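Long-range contact in fatty acid amide hydrolase (PDB 6KVR), which probably hydrolyses the amide bond of monocarboxylic acid amides, yielding the carboxylate and ammonium, as a member of the amidase signature family: residues S156-T168 with V177-I189. Numbering follows the deposited sequence.
Sequences SLKEQMNYKDKIT and VNIPNSHGVTTSI
In the amidase signature fold, the loop that leaves strand 155-158 just after Lys158, the predicted charge-relay lysine, runs antiparallel to the segment leading into helix 185-192, and the two lie side by side from Asn162 against Gly184 to Thr168 against Asn178, with Leu157 reaching Thr187 of the helix. Between Tyr163 and Lys166 the loop makes a type II turn. His183 ND1 accepts the backbone N-H of Lys164 in an almost straight bond (N to ND1 3.0 Å), although the donor lies 24° out of the imidazole plane. CE1 of the same ring stands over the centre of the Tyr163 ring, giving a T-shaped stack with the planes at 63°. With CG of Tyr163 anti to its backbone N (chi1 -164°), the phenol turns back beneath this imidazole edge, while Thr187 CG2 lies over one imidazole face, toward its rim. At the helix start, Gly184 N, at the N-cap position, donates to Asn162 O (3.0 Å) from above the carbonyl plane. A water lies within hydrogen-bonding distance of both Asn162 O and Thr187 OG1. The Pro180 ring packs against both Asn162 and Thr168: its CG lies 3.6 Å from Asn162 OD1 and its CD 3.9 Å from Thr168 CB, and Pro180 O receives Asp165 N. Beyond it, Ile179 CG1 rests on Ile167 CG1. A paired bond closes the far end, where Thr168 N donates to Asn178 O and Asn178 ND2 returns a bond to Thr168 O at 2.9 Å, in both the carbonyl and the amide plane; a second water links ND2 to Asn162 OD1.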
ATOM      1  N   SER A 156       3.799  26.773   7.607  1.00 22.33           N
ATOM      2  CA  SER A 156       4.810  26.866   6.565  1.00 25.17           C
ATOM      3  C   SER A 156       4.823  25.593   5.719  1.00 23.65           C
ATOM      4  O   SER A 156       4.525  24.499   6.203  1.00 25.63           O
ATOM      5  CB  SER A 156       6.192  27.107   7.171  1.00 24.60           C
ATOM      6  OG  SER A 156       6.489  26.114   8.135  1.00 27.51           O
ATOM      7  N   LEU A 157       5.194  25.744   4.452  1.00 26.82           N
ATOM      8  CA  LEU A 157       5.022  24.711   3.436  1.00 26.80           C
ATOM      9  C   LEU A 157       6.339  24.481   2.705  1.00 29.15           C
ATOM     10  O   LEU A 157       6.989  25.436   2.264  1.00 25.98           O
ATOM     11  CB  LEU A 157       3.940  25.113   2.440  1.00 25.25           C
ATOM     12  CG  LEU A 157       2.526  25.312   2.986  1.00 25.73           C
ATOM     13  CD1 LEU A 157       1.696  26.013   1.959  1.00 21.76           C
ATOM     14  CD2 LEU A 157       1.891  23.979   3.393  1.00 23.21           C
ATOM     15  N   LYS A 158       6.743  23.216   2.599  1.00 29.67           N
ATOM     16  CA  LYS A 158       7.904  22.881   1.781  1.00 30.94           C
ATOM     17  C   LYS A 158       7.619  23.275   0.335  1.00 27.86           C
ATOM     18  O   LYS A 158       6.508  23.072  -0.162  1.00 23.01           O
ATOM     19  CB  LYS A 158       8.211  21.387   1.903  1.00 27.05           C
ATOM     20  CG  LYS A 158       9.560  20.935   1.371  1.00 26.61           C
ATOM     21  CD  LYS A 158       9.719  19.425   1.559  1.00 26.20           C
ATOM     22  CE  LYS A 158      10.993  18.909   0.881  1.00 26.05           C
ATOM     23  NZ  LYS A 158      11.429  17.569   1.406  1.00 24.03           N
ATOM     24  N   GLU A 159       8.622  23.866  -0.326  1.00 23.33           N
ATOM     25  CA  GLU A 159       8.409  24.455  -1.649  1.00 26.94           C
ATOM     26  C   GLU A 159       7.912  23.434  -2.677  1.00 25.53           C
ATOM     27  O   GLU A 159       7.061  23.758  -3.514  1.00 24.41           O
ATOM     28  CB  GLU A 159       9.700  25.118  -2.153  1.00 24.86           C
ATOM     29  CG  GLU A 159       9.524  25.972  -3.429  1.00 27.51           C
ATOM     30  CD  GLU A 159       9.487  25.150  -4.742  1.00 30.78           C
ATOM     31  OE1 GLU A 159       9.849  23.945  -4.730  1.00 30.52           O
ATOM     32  OE2 GLU A 159       9.079  25.710  -5.789  1.00 29.05           O
ATOM     33  N   GLN A 160       8.448  22.212  -2.660  1.00 25.28           N
ATOM     34  CA  GLN A 160       8.160  21.264  -3.739  1.00 27.87           C
ATOM     35  C   GLN A 160       6.673  20.912  -3.867  1.00 26.24           C
ATOM     36  O   GLN A 160       6.274  20.362  -4.900  1.00 25.41           O
ATOM     37  CB  GLN A 160       9.000  19.989  -3.554  1.00 27.93           C
ATOM     38  CG  GLN A 160       8.689  19.206  -2.270  1.00 28.59           C
ATOM     39  CD  GLN A 160       7.800  18.022  -2.539  1.00 36.12           C
ATOM     40  OE1 GLN A 160       7.784  17.485  -3.657  1.00 35.79           O
ATOM     41  NE2 GLN A 160       7.068  17.580  -1.516  1.00 39.47           N
HETATM   42  N   MSE A 161       5.847  21.224  -2.876  1.00 22.19           N
HETATM   43  CA  MSE A 161       4.413  20.962  -2.997  1.00 26.54           C
HETATM   44  C   MSE A 161       3.737  21.994  -3.884  1.00 25.53           C
HETATM   45  O   MSE A 161       3.958  23.194  -3.718  1.00 23.94           O
HETATM   46  CB  MSE A 161       3.734  20.951  -1.623  1.00 24.61           C
HETATM   47  CG  MSE A 161       4.241  19.875  -0.696  1.00 30.90           C
HETATM   48 SE   MSE A 161       3.371  19.924   1.071  1.00 63.83          SE
HETATM   49  CE  MSE A 161       4.227  21.532   1.700  1.00 28.79           C
ATOM     50  N   ASN A 162       2.906  21.521  -4.810  1.00 24.67           N
ATOM     51  CA  ASN A 162       2.140  22.417  -5.674  1.00 27.46           C
ATOM     52  C   ASN A 162       1.451  23.493  -4.849  1.00 24.24           C
ATOM     53  O   ASN A 162       0.712  23.192  -3.907  1.00 25.00           O
ATOM     54  CB  ASN A 162       1.067  21.645  -6.465  1.00 23.77           C
ATOM     55  CG  ASN A 162       1.622  20.934  -7.678  1.00 27.68           C
ATOM     56  OD1 ASN A 162       2.783  21.121  -8.041  1.00 25.24           O
ATOM     57  ND2 ASN A 162       0.785  20.119  -8.326  1.00 27.44           N
ATOM     58  N   TYR A 163       1.689  24.742  -5.213  1.00 22.57           N
ATOM     59  CA  TYR A 163       0.939  25.868  -4.684  1.00 23.92           C
ATOM     60  C   TYR A 163       0.279  26.559  -5.866  1.00 25.81           C
ATOM     61  O   TYR A 163       0.959  26.907  -6.842  1.00 24.61           O
ATOM     62  CB  TYR A 163       1.841  26.852  -3.916  1.00 24.36           C
ATOM     63  CG  TYR A 163       1.070  27.813  -3.029  1.00 26.57           C
ATOM     64  CD1 TYR A 163       0.411  28.906  -3.571  1.00 24.00           C
ATOM     65  CD2 TYR A 163       0.995  27.617  -1.648  1.00 25.71           C
ATOM     66  CE1 TYR A 163      -0.288  29.784  -2.769  1.00 29.70           C
ATOM     67  CE2 TYR A 163       0.287  28.487  -0.834  1.00 26.79           C
ATOM     68  CZ  TYR A 163      -0.346  29.574  -1.406  1.00 30.53           C
ATOM     69  OH  TYR A 163      -1.059  30.446  -0.623  1.00 30.05           O
ATOM     70  N   LYS A 164      -1.034  26.769  -5.767  1.00 27.04           N
ATOM     71  CA  LYS A 164      -1.810  27.298  -6.881  1.00 26.90           C
ATOM     72  C   LYS A 164      -1.248  28.627  -7.369  1.00 31.38           C
ATOM     73  O   LYS A 164      -1.043  29.558  -6.587  1.00 32.18           O
ATOM     74  CB  LYS A 164      -3.265  27.464  -6.457  1.00 32.70           C
ATOM     75  CG  LYS A 164      -4.042  28.456  -7.280  1.00 33.15           C
ATOM     76  CD  LYS A 164      -5.505  28.455  -6.880  1.00 41.54           C
ATOM     77  CE  LYS A 164      -6.297  29.417  -7.762  1.00 48.11           C
ATOM     78  NZ  LYS A 164      -7.748  29.080  -7.806  1.00 54.88           N
ATOM     79  N   ASP A 165      -0.973  28.688  -8.673  1.00 29.62           N
ATOM     80  CA  ASP A 165      -0.575  29.897  -9.380  1.00 31.30           C
ATOM     81  C   ASP A 165       0.786  30.410  -8.943  1.00 29.99           C
ATOM     82  O   ASP A 165       1.068  31.595  -9.088  1.00 29.43           O
ATOM     83  CB  ASP A 165      -1.621  31.002  -9.244  1.00 33.46           C
ATOM     84  CG  ASP A 165      -2.924  30.634  -9.929  1.00 41.47           C
ATOM     85  OD1 ASP A 165      -2.845  29.917 -10.951  1.00 40.64           O
ATOM     86  OD2 ASP A 165      -4.011  31.032  -9.447  1.00 42.20           O
ATOM     87  N   LYS A 166       1.655  29.537  -8.445  1.00 29.30           N
ATOM     88  CA  LYS A 166       3.006  29.935  -8.079  1.00 27.80           C
ATOM     89  C   LYS A 166       4.005  28.918  -8.601  1.00 29.63           C
ATOM     90  O   LYS A 166       3.691  27.733  -8.739  1.00 28.98           O
ATOM     91  CB  LYS A 166       3.151  30.092  -6.577  1.00 29.38           C
ATOM     92  CG  LYS A 166       2.688  31.441  -6.113  1.00 28.04           C
ATOM     93  CD  LYS A 166       2.678  31.548  -4.611  1.00 33.52           C
ATOM     94  CE  LYS A 166       2.320  32.970  -4.184  1.00 32.83           C
ATOM     95  NZ  LYS A 166       1.448  32.790  -3.022  1.00 37.41           N
ATOM     96  N   ILE A 167       5.203  29.413  -8.932  1.00 28.64           N
ATOM     97  CA  ILE A 167       6.276  28.533  -9.362  1.00 26.34           C
ATOM     98  C   ILE A 167       6.424  27.409  -8.361  1.00 29.58           C
ATOM     99  O   ILE A 167       6.448  27.640  -7.145  1.00 27.06           O
ATOM    100  CB  ILE A 167       7.600  29.304  -9.494  1.00 26.04           C
ATOM    101  CG1 ILE A 167       7.557  30.296 -10.650  1.00 28.05           C
ATOM    102  CG2 ILE A 167       8.762  28.321  -9.674  1.00 26.15           C
ATOM    103  CD1 ILE A 167       8.694  31.350 -10.547  1.00 31.79           C
ATOM    104  N   THR A 168       6.525  26.183  -8.874  1.00 23.47           N
ATOM    105  CA  THR A 168       6.808  25.003  -8.071  1.00 26.68           C
ATOM    106  C   THR A 168       7.905  24.229  -8.786  1.00 23.57           C
ATOM    107  O   THR A 168       7.654  23.581  -9.806  1.00 26.12           O
ATOM    108  CB  THR A 168       5.555  24.157  -7.877  1.00 23.48           C
ATOM    109  OG1 THR A 168       4.539  24.977  -7.304  1.00 23.63           O
ATOM    110  CG2 THR A 168       5.837  22.964  -6.948  1.00 22.83           C
ATOM    111  N   VAL A 177       9.878  27.274 -14.504  1.00 29.73           N
ATOM    112  CA  VAL A 177       8.772  27.706 -15.349  1.00 29.82           C
ATOM    113  C   VAL A 177       7.515  26.870 -15.120  1.00 34.48           C
ATOM    114  O   VAL A 177       6.557  26.975 -15.885  1.00 32.37           O
ATOM    115  CB  VAL A 177       9.182  27.672 -16.828  1.00 34.38           C
ATOM    116  CG1 VAL A 177      10.345  28.634 -17.078  1.00 32.80           C
ATOM    117  CG2 VAL A 177       9.574  26.253 -17.222  1.00 31.25           C
ATOM    118  N   ASN A 178       7.491  26.047 -14.078  1.00 29.27           N
ATOM    119  CA  ASN A 178       6.355  25.178 -13.802  1.00 24.28           C
ATOM    120  C   ASN A 178       5.430  25.871 -12.803  1.00 28.06           C
ATOM    121  O   ASN A 178       5.788  26.037 -11.634  1.00 29.69           O
ATOM    122  CB  ASN A 178       6.841  23.834 -13.270  1.00 27.66           C
ATOM    123  CG  ASN A 178       5.696  22.912 -12.893  1.00 31.79           C
ATOM    124  OD1 ASN A 178       4.869  22.578 -13.734  1.00 24.83           O
ATOM    125  ND2 ASN A 178       5.632  22.517 -11.619  1.00 23.47           N
ATOM    126  N   ILE A 179       4.245  26.268 -13.254  1.00 28.07           N
ATOM    127  CA  ILE A 179       3.262  26.949 -12.417  1.00 29.00           C
ATOM    128  C   ILE A 179       1.975  26.131 -12.427  1.00 27.39           C
ATOM    129  O   ILE A 179       1.182  26.219 -13.361  1.00 30.17           O
ATOM    130  CB  ILE A 179       3.000  28.391 -12.899  1.00 28.34           C
ATOM    131  CG1 ILE A 179       4.297  29.192 -12.978  1.00 25.73           C
ATOM    132  CG2 ILE A 179       1.996  29.101 -11.986  1.00 28.11           C
ATOM    133  CD1 ILE A 179       4.089  30.672 -13.347  1.00 30.23           C
ATOM    134  N   PRO A 180       1.714  25.345 -11.380  1.00 29.24           N
ATOM    135  CA  PRO A 180       0.461  24.574 -11.318  1.00 30.73           C
ATOM    136  C   PRO A 180      -0.771  25.457 -11.148  1.00 30.62           C
ATOM    137  O   PRO A 180      -0.722  26.568 -10.611  1.00 28.05           O
ATOM    138  CB  PRO A 180       0.650  23.667 -10.096  1.00 29.59           C
ATOM    139  CG  PRO A 180       1.728  24.340  -9.277  1.00 29.16           C
ATOM    140  CD  PRO A 180       2.612  25.066 -10.244  1.00 24.67           C
ATOM    141  N   ASN A 181      -1.908  24.918 -11.595  1.00 29.26           N
ATOM    142  CA  ASN A 181      -3.202  25.593 -11.514  1.00 34.47           C
ATOM    143  C   ASN A 181      -3.913  25.388 -10.186  1.00 33.82           C
ATOM    144  O   ASN A 181      -5.009  25.932 -10.005  1.00 35.00           O
ATOM    145  CB  ASN A 181      -4.137  25.093 -12.616  1.00 36.61           C
ATOM    146  CG  ASN A 181      -3.698  25.509 -13.981  1.00 44.73           C
ATOM    147  OD1 ASN A 181      -3.657  24.693 -14.902  1.00 43.63           O
ATOM    148  ND2 ASN A 181      -3.372  26.786 -14.134  1.00 40.09           N
ATOM    149  N   SER A 182      -3.351  24.593  -9.274  1.00 29.35           N
ATOM    150  CA  SER A 182      -4.049  24.293  -8.031  1.00 30.14           C
ATOM    151  C   SER A 182      -3.056  23.836  -6.970  1.00 31.20           C
ATOM    152  O   SER A 182      -1.931  23.421  -7.269  1.00 31.64           O
ATOM    153  CB  SER A 182      -5.125  23.223  -8.253  1.00 34.43           C
ATOM    154  OG  SER A 182      -4.527  22.010  -8.662  1.00 39.18           O
ATOM    155  N   HIS A 183      -3.482  23.945  -5.716  1.00 28.27           N
ATOM    156  CA  HIS A 183      -2.743  23.331  -4.627  1.00 27.40           C
ATOM    157  C   HIS A 183      -2.638  21.827  -4.849  1.00 29.01           C
ATOM    158  O   HIS A 183      -3.497  21.209  -5.481  1.00 28.85           O
ATOM    159  CB  HIS A 183      -3.453  23.593  -3.300  1.00 25.86           C
ATOM    160  CG  HIS A 183      -3.410  25.023  -2.854  1.00 31.31           C
ATOM    161  ND1 HIS A 183      -2.471  25.923  -3.311  1.00 25.78           N
ATOM    162  CD2 HIS A 183      -4.197  25.706  -1.987  1.00 27.67           C
ATOM    163  CE1 HIS A 183      -2.678  27.097  -2.742  1.00 28.13           C
ATOM    164  NE2 HIS A 183      -3.715  26.990  -1.932  1.00 27.14           N
ATOM    165  N   GLY A 184      -1.576  21.234  -4.314  1.00 24.91           N
ATOM    166  CA  GLY A 184      -1.547  19.801  -4.148  1.00 23.92           C
ATOM    167  C   GLY A 184      -2.570  19.376  -3.118  1.00 26.02           C
ATOM    168  O   GLY A 184      -3.200  20.205  -2.454  1.00 26.51           O
ATOM    169  N   VAL A 185      -2.734  18.056  -2.963  1.00 21.78           N
ATOM    170  CA  VAL A 185      -3.811  17.557  -2.109  1.00 26.41           C
ATOM    171  C   VAL A 185      -3.624  18.036  -0.672  1.00 26.91           C
ATOM    172  O   VAL A 185      -4.564  18.523  -0.035  1.00 26.13           O
ATOM    173  CB  VAL A 185      -3.909  16.024  -2.180  1.00 24.93           C
ATOM    174  CG1 VAL A 185      -4.926  15.535  -1.184  1.00 20.22           C
ATOM    175  CG2 VAL A 185      -4.310  15.579  -3.590  1.00 29.08           C
ATOM    176  N   THR A 186      -2.411  17.908  -0.138  1.00 25.66           N
ATOM    177  CA  THR A 186      -2.218  18.230   1.269  1.00 25.07           C
ATOM    178  C   THR A 186      -2.429  19.723   1.528  1.00 26.55           C
ATOM    179  O   THR A 186      -3.090  20.107   2.500  1.00 27.97           O
ATOM    180  CB  THR A 186      -0.835  17.755   1.723  1.00 24.33           C
ATOM    181  OG1 THR A 186      -0.897  16.350   1.970  1.00 31.93           O
ATOM    182  CG2 THR A 186      -0.396  18.464   3.026  1.00 23.44           C
ATOM    183  N   THR A 187      -1.918  20.583   0.650  1.00 24.11           N
ATOM    184  CA  THR A 187      -2.099  22.012   0.867  1.00 28.17           C
ATOM    185  C   THR A 187      -3.570  22.412   0.775  1.00 27.03           C
ATOM    186  O   THR A 187      -4.043  23.237   1.571  1.00 26.99           O
ATOM    187  CB  THR A 187      -1.251  22.805  -0.126  1.00 25.85           C
ATOM    188  OG1 THR A 187       0.130  22.572   0.152  1.00 27.66           O
ATOM    189  CG2 THR A 187      -1.539  24.290  -0.013  1.00 25.80           C
ATOM    190  N   SER A 188      -4.321  21.853  -0.177  1.00 25.85           N
ATOM    191  CA  SER A 188      -5.707  22.292  -0.262  1.00 26.17           C
ATOM    192  C   SER A 188      -6.534  21.730   0.876  1.00 25.78           C
ATOM    193  O   SER A 188      -7.517  22.354   1.273  1.00 32.27           O
ATOM    194  CB  SER A 188      -6.329  21.954  -1.623  1.00 27.63           C
ATOM    195  OG  SER A 188      -6.527  20.588  -1.792  1.00 34.58           O
ATOM    196  N   ILE A 189      -6.129  20.612   1.466  1.00 25.50           N
ATOM    197  CA  ILE A 189      -6.804  20.193   2.686  1.00 29.54           C
ATOM    198  C   ILE A 189      -6.514  21.170   3.822  1.00 30.54           C
ATOM    199  O   ILE A 189      -7.409  21.511   4.603  1.00 30.81           O
ATOM    200  CB  ILE A 189      -6.403  18.756   3.052  1.00 29.64           C
ATOM    201  CG1 ILE A 189      -7.097  17.754   2.124  1.00 26.72           C
ATOM    202  CG2 ILE A 189      -6.726  18.454   4.537  1.00 28.85           C
ATOM    203  CD1 ILE A 189      -6.614  16.338   2.338  1.00 23.25           C
TER
HETATM  204  O   HOH W   1       1.828  24.131  -1.314  1.00 23.43           O
HETATM  205  O   HOH W   2      -1.982  20.438  -7.896  1.00 29.08           O
HETATM  206  O   HOH W   3       3.695  20.608 -10.523  1.00 31.17           O
HETATM  207  O   HOH W   4      -4.359  29.560   0.015  1.00 44.32           O
HETATM  208  O   HOH W   5      -5.051  28.706 -11.716  1.00 41.47           O